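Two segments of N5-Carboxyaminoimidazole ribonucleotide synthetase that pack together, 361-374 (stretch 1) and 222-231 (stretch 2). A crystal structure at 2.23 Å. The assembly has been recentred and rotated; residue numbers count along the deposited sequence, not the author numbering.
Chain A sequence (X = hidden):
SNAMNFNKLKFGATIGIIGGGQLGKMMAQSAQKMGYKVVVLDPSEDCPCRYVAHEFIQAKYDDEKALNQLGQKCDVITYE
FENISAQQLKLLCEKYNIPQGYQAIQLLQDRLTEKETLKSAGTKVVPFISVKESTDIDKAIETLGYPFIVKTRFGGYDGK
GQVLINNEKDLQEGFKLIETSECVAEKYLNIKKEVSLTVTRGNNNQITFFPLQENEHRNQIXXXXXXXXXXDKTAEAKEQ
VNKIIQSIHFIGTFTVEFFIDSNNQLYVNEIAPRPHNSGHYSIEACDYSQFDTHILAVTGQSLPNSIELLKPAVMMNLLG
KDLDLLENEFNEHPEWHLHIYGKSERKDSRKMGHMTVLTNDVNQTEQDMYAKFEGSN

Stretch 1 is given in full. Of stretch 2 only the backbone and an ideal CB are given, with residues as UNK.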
# COMPACT_ATOMS: atom_id res chain seq x y z
N ASP A 361 1.64 22.41 6.62
CA ASP A 361 2.05 23.70 6.12
C ASP A 361 2.69 23.53 4.75
O ASP A 361 3.92 23.52 4.60
CB ASP A 361 2.97 24.43 7.10
CG ASP A 361 3.22 25.90 6.69
OD1 ASP A 361 3.00 26.26 5.51
OD2 ASP A 361 3.63 26.70 7.56
N VAL A 362 1.83 23.44 3.75
CA VAL A 362 2.24 23.20 2.38
C VAL A 362 3.22 24.26 1.88
O VAL A 362 4.23 23.94 1.25
CB VAL A 362 0.99 23.14 1.46
CG1 VAL A 362 1.40 23.15 0.06
CG2 VAL A 362 0.12 21.84 1.77
N ASN A 363 2.93 25.53 2.15
CA ASN A 363 3.79 26.60 1.63
C ASN A 363 5.22 26.52 2.14
O ASN A 363 6.15 26.69 1.39
CB ASN A 363 3.15 27.97 1.84
CG ASN A 363 1.91 28.17 0.97
OD1 ASN A 363 1.57 27.32 0.15
ND2 ASN A 363 1.22 29.27 1.16
N GLN A 364 5.36 26.17 3.42
CA GLN A 364 6.66 25.94 4.01
C GLN A 364 7.33 24.70 3.42
O GLN A 364 8.47 24.78 2.93
CB GLN A 364 6.54 25.79 5.51
CG GLN A 364 7.90 25.58 6.17
CD GLN A 364 8.85 26.74 5.91
OE1 GLN A 364 8.68 27.83 6.46
NE2 GLN A 364 9.85 26.52 5.08
N THR A 365 6.64 23.55 3.46
CA THR A 365 7.16 22.34 2.85
C THR A 365 7.62 22.61 1.41
O THR A 365 8.67 22.12 1.00
CB THR A 365 6.12 21.22 2.81
OG1 THR A 365 5.77 20.84 4.15
CG2 THR A 365 6.69 20.02 2.03
N GLU A 366 6.84 23.39 0.66
CA GLU A 366 7.22 23.74 -0.70
C GLU A 366 8.60 24.41 -0.73
O GLU A 366 9.44 24.05 -1.57
CB GLU A 366 6.19 24.66 -1.37
CG GLU A 366 6.55 24.94 -2.82
CD GLU A 366 5.62 25.92 -3.49
OE1 GLU A 366 5.20 25.63 -4.63
OE2 GLU A 366 5.33 26.98 -2.91
N GLN A 367 8.82 25.35 0.19
CA GLN A 367 10.13 26.03 0.30
C GLN A 367 11.22 25.02 0.59
O GLN A 367 12.24 25.01 -0.08
CB GLN A 367 10.13 27.09 1.42
CG GLN A 367 9.44 28.40 1.04
CD GLN A 367 9.90 28.93 -0.31
OE1 GLN A 367 9.11 29.06 -1.23
NE2 GLN A 367 11.19 29.22 -0.44
N ASP A 368 10.98 24.19 1.61
CA ASP A 368 11.90 23.14 2.03
C ASP A 368 12.41 22.33 0.85
O ASP A 368 13.61 22.08 0.74
CB ASP A 368 11.25 22.20 3.05
CG ASP A 368 10.91 22.88 4.37
OD1 ASP A 368 11.31 24.05 4.56
OD2 ASP A 368 10.26 22.22 5.24
N MSE A 369 11.47 21.93 -0.02
CA MSE A 369 11.75 21.13 -1.21
C MSE A 369 12.51 21.93 -2.29
O MSE A 369 13.36 21.37 -2.99
CB MSE A 369 10.44 20.56 -1.81
CG MSE A 369 9.65 19.54 -0.93
SE MSE A 369 10.83 18.10 -0.43
CE MSE A 369 11.24 18.59 1.40
N TYR A 370 12.20 23.20 -2.46
CA TYR A 370 12.93 24.01 -3.45
C TYR A 370 14.42 24.03 -3.11
O TYR A 370 15.27 23.79 -3.96
CB TYR A 370 12.43 25.44 -3.48
CG TYR A 370 11.22 25.67 -4.35
CD1 TYR A 370 11.10 25.04 -5.60
CD2 TYR A 370 10.20 26.52 -3.94
CE1 TYR A 370 10.00 25.26 -6.40
CE2 TYR A 370 9.08 26.75 -4.74
CZ TYR A 370 8.99 26.11 -5.97
OH TYR A 370 7.90 26.34 -6.77
N ALA A 371 14.71 24.27 -1.84
CA ALA A 371 16.07 24.27 -1.34
C ALA A 371 16.70 22.88 -1.48
O ALA A 371 17.88 22.75 -1.78
CB ALA A 371 16.10 24.73 0.10
N LYS A 372 15.91 21.83 -1.28
CA LYS A 372 16.47 20.49 -1.34
C LYS A 372 16.83 20.04 -2.76
O LYS A 372 17.86 19.42 -2.96
CB LYS A 372 15.56 19.48 -0.64
CG LYS A 372 16.33 18.43 0.10
CD LYS A 372 16.72 18.89 1.50
CE LYS A 372 17.95 18.09 1.96
NZ LYS A 372 18.42 18.37 3.35
N PHE A 373 16.00 20.39 -3.74
CA PHE A 373 16.23 19.96 -5.13
C PHE A 373 17.13 20.91 -5.92
O PHE A 373 17.30 20.72 -7.11
CB PHE A 373 14.91 19.70 -5.87
CG PHE A 373 14.25 18.38 -5.50
CD1 PHE A 373 13.70 18.19 -4.22
CD2 PHE A 373 14.17 17.33 -6.41
CE1 PHE A 373 13.10 16.97 -3.88
CE2 PHE A 373 13.56 16.09 -6.03
CZ PHE A 373 13.04 15.93 -4.77
N GLU A 374 17.69 21.90 -5.23
CA GLU A 374 18.64 22.93 -5.75
C GLU A 374 17.88 24.17 -6.14
O GLU A 374 18.24 25.27 -5.72
CB GLU A 374 19.54 22.46 -6.92
CG GLU A 374 20.60 21.43 -6.53
CD GLU A 374 21.25 20.73 -7.76
OE1 GLU A 374 22.48 20.49 -7.74
OE2 GLU A 374 20.53 20.40 -8.74
N UNK A 222 7.01 16.61 -15.00
CA UNK A 222 6.38 16.86 -13.71
C UNK A 222 7.44 16.84 -12.60
O UNK A 222 8.26 15.96 -12.56
CB UNK A 222 5.29 15.82 -13.43
N UNK A 223 7.42 17.85 -11.74
CA UNK A 223 8.45 18.05 -10.73
C UNK A 223 7.82 17.99 -9.36
O UNK A 223 8.34 17.31 -8.48
CB UNK A 223 9.18 19.38 -10.93
N UNK A 224 6.71 18.70 -9.18
CA UNK A 224 6.10 18.90 -7.87
C UNK A 224 4.59 18.95 -8.01
O UNK A 224 4.09 19.63 -8.87
CB UNK A 224 6.62 20.18 -7.21
N UNK A 225 3.89 18.21 -7.15
CA UNK A 225 2.42 18.27 -7.06
C UNK A 225 2.05 18.62 -5.65
O UNK A 225 2.56 18.00 -4.70
CB UNK A 225 1.77 16.95 -7.48
N UNK A 226 1.19 19.63 -5.50
CA UNK A 226 0.72 20.07 -4.18
C UNK A 226 -0.77 19.88 -4.08
O UNK A 226 -1.50 20.24 -4.99
CB UNK A 226 1.08 21.53 -3.92
N UNK A 227 -1.22 19.33 -2.96
CA UNK A 227 -2.62 19.09 -2.77
C UNK A 227 -2.93 19.51 -1.35
O UNK A 227 -2.26 19.05 -0.41
CB UNK A 227 -3.00 17.63 -3.04
N UNK A 228 -3.99 20.33 -1.16
CA UNK A 228 -4.93 20.75 -2.20
C UNK A 228 -4.36 21.89 -3.02
O UNK A 228 -3.60 22.73 -2.49
CB UNK A 228 -6.27 21.17 -1.58
N UNK A 229 -4.72 21.92 -4.31
CA UNK A 229 -4.28 23.02 -5.20
C UNK A 229 -4.63 24.40 -4.57
O UNK A 229 -5.76 24.63 -4.12
CB UNK A 229 -4.94 22.88 -6.58
N UNK A 230 -3.64 25.28 -4.49
CA UNK A 230 -3.82 26.61 -3.89
C UNK A 230 -4.63 27.62 -4.74
O UNK A 230 -4.68 28.80 -4.43
CB UNK A 230 -2.44 27.21 -3.60
N UNK A 231 -5.28 27.15 -5.80
CA UNK A 231 -6.18 27.97 -6.58
C UNK A 231 -7.52 27.22 -6.77
O UNK A 231 -7.55 26.04 -7.10
CB UNK A 231 -5.55 28.32 -7.93

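The helix 362-372 runs nearly antiparallel to the strand 222-227, at 167° with axes 10.0 Å apart, so successive strand positions meet the helix from its C-terminal end backward.

Position 222 has extended backbone angles and nothing of stretch 1 within 5.5 Å of its ideal CB. It is Leu 222, which makes no contact here.

At 223 the CA-to-CB bond points sideways, and again no atom lies within 5.5 Å. Two rings, Tyr 370 and Phe 373, stand farther out, so a long apolar or aromatic side chain could reach them while a short one would not. Phe 223, with chi1 in t, does so: its CE1 comes 3.9 Å from CD2 of Phe 373, and its edge is directed toward that ring's face in an offset edge-to-face pair (centroids 5.8 Å, planes at 88°). Its CE2 lies 4.2 Å from Tyr 370 CE1.

Position 224 points toward the helix, where the carboxylate of Glu 366 and the hydroxyl of Tyr 370 offer polar partners beyond the reach of a short chain. A long donor suits, lysine or arginine best, glutamine less so for want of charge. Lys 224 extends through t, t and then bends through p, p, bringing NZ 2.8 Å from Glu 366 OE1 in a hydrogen-bonded salt bridge; NZ is also 3.4 Å from Tyr 370 OH.

Position 225 is out of reach, as strand alternation predicts, and stretch 1 sets no preference; it is Thr 225.

At 226 CA-to-CB again points toward the helix, and the ideal CB is 4.3 Å from Val 362 CG1. A modest aliphatic group, valine, leucine or isoleucine, would suit. Ile 226 packs tightly, CG2 to Val 362 CG1 at 3.2 Å.

Position 227 points away from the helix; it is Val 227.

The peptide before 228 is cis, which strongly favours proline; Pro 228 follows. Position 229, out of reach, is Ala 229.

At 230 CA-to-CB points toward stretch 1, with Asn 363 OD1 5.5 Å from the ideal CB and the Glu 366 carboxylate beyond. A long cationic donor fits, and a planar one with several N-H groups can serve both acceptors. Arg 230 NH1 donates to Asn 363 OD1 and to Glu 366 OE2, both 2.9 Å, and NH2 to Glu 366 OE1 at 2.9 Å, completing a two-pronged salt bridge.

Position 231 is out of reach; it is Ile 231.

Stretch 2, residues 222-231: LFKTIVPARI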
# COMPACT_ATOMS: atom_id res chain seq x y z
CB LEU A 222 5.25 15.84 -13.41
CG LEU A 222 4.59 16.03 -12.03
CD1 LEU A 222 3.97 17.46 -11.88
CD2 LEU A 222 3.55 14.95 -11.77
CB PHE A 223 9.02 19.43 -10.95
CG PHE A 223 9.98 19.90 -9.90
CD1 PHE A 223 11.14 19.18 -9.61
CD2 PHE A 223 9.81 21.17 -9.33
CE1 PHE A 223 12.07 19.67 -8.70
CE2 PHE A 223 10.74 21.69 -8.42
CZ PHE A 223 11.87 20.94 -8.10
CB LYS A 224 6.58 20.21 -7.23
CG LYS A 224 5.90 20.54 -5.89
CD LYS A 224 6.65 21.60 -5.14
CE LYS A 224 7.01 22.78 -6.10
NZ LYS A 224 5.82 23.64 -6.47
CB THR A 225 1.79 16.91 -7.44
OG1 THR A 225 2.12 16.62 -8.81
CG2 THR A 225 0.25 16.89 -7.20
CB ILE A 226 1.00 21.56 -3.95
CG1 ILE A 226 2.51 21.79 -3.85
CG2 ILE A 226 0.20 22.07 -2.71
CD1 ILE A 226 2.90 23.21 -3.53
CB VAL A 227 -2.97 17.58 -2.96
CG1 VAL A 227 -4.46 17.35 -2.87
CG2 VAL A 227 -2.45 17.07 -4.32
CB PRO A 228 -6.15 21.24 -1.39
CG PRO A 228 -5.61 21.71 -0.09
CD PRO A 228 -4.36 20.86 0.17
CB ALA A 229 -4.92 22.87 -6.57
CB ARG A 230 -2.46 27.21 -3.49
CG ARG A 230 -1.75 26.44 -2.39
CD ARG A 230 -0.28 26.79 -2.31
NE ARG A 230 0.46 26.60 -3.56
CZ ARG A 230 1.79 26.53 -3.63
NH1 ARG A 230 2.49 26.61 -2.51
NH2 ARG A 230 2.42 26.37 -4.79
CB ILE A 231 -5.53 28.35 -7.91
CG1 ILE A 231 -6.53 29.00 -8.85
CG2 ILE A 231 -4.88 27.15 -8.57
CD1 ILE A 231 -5.85 29.54 -10.09
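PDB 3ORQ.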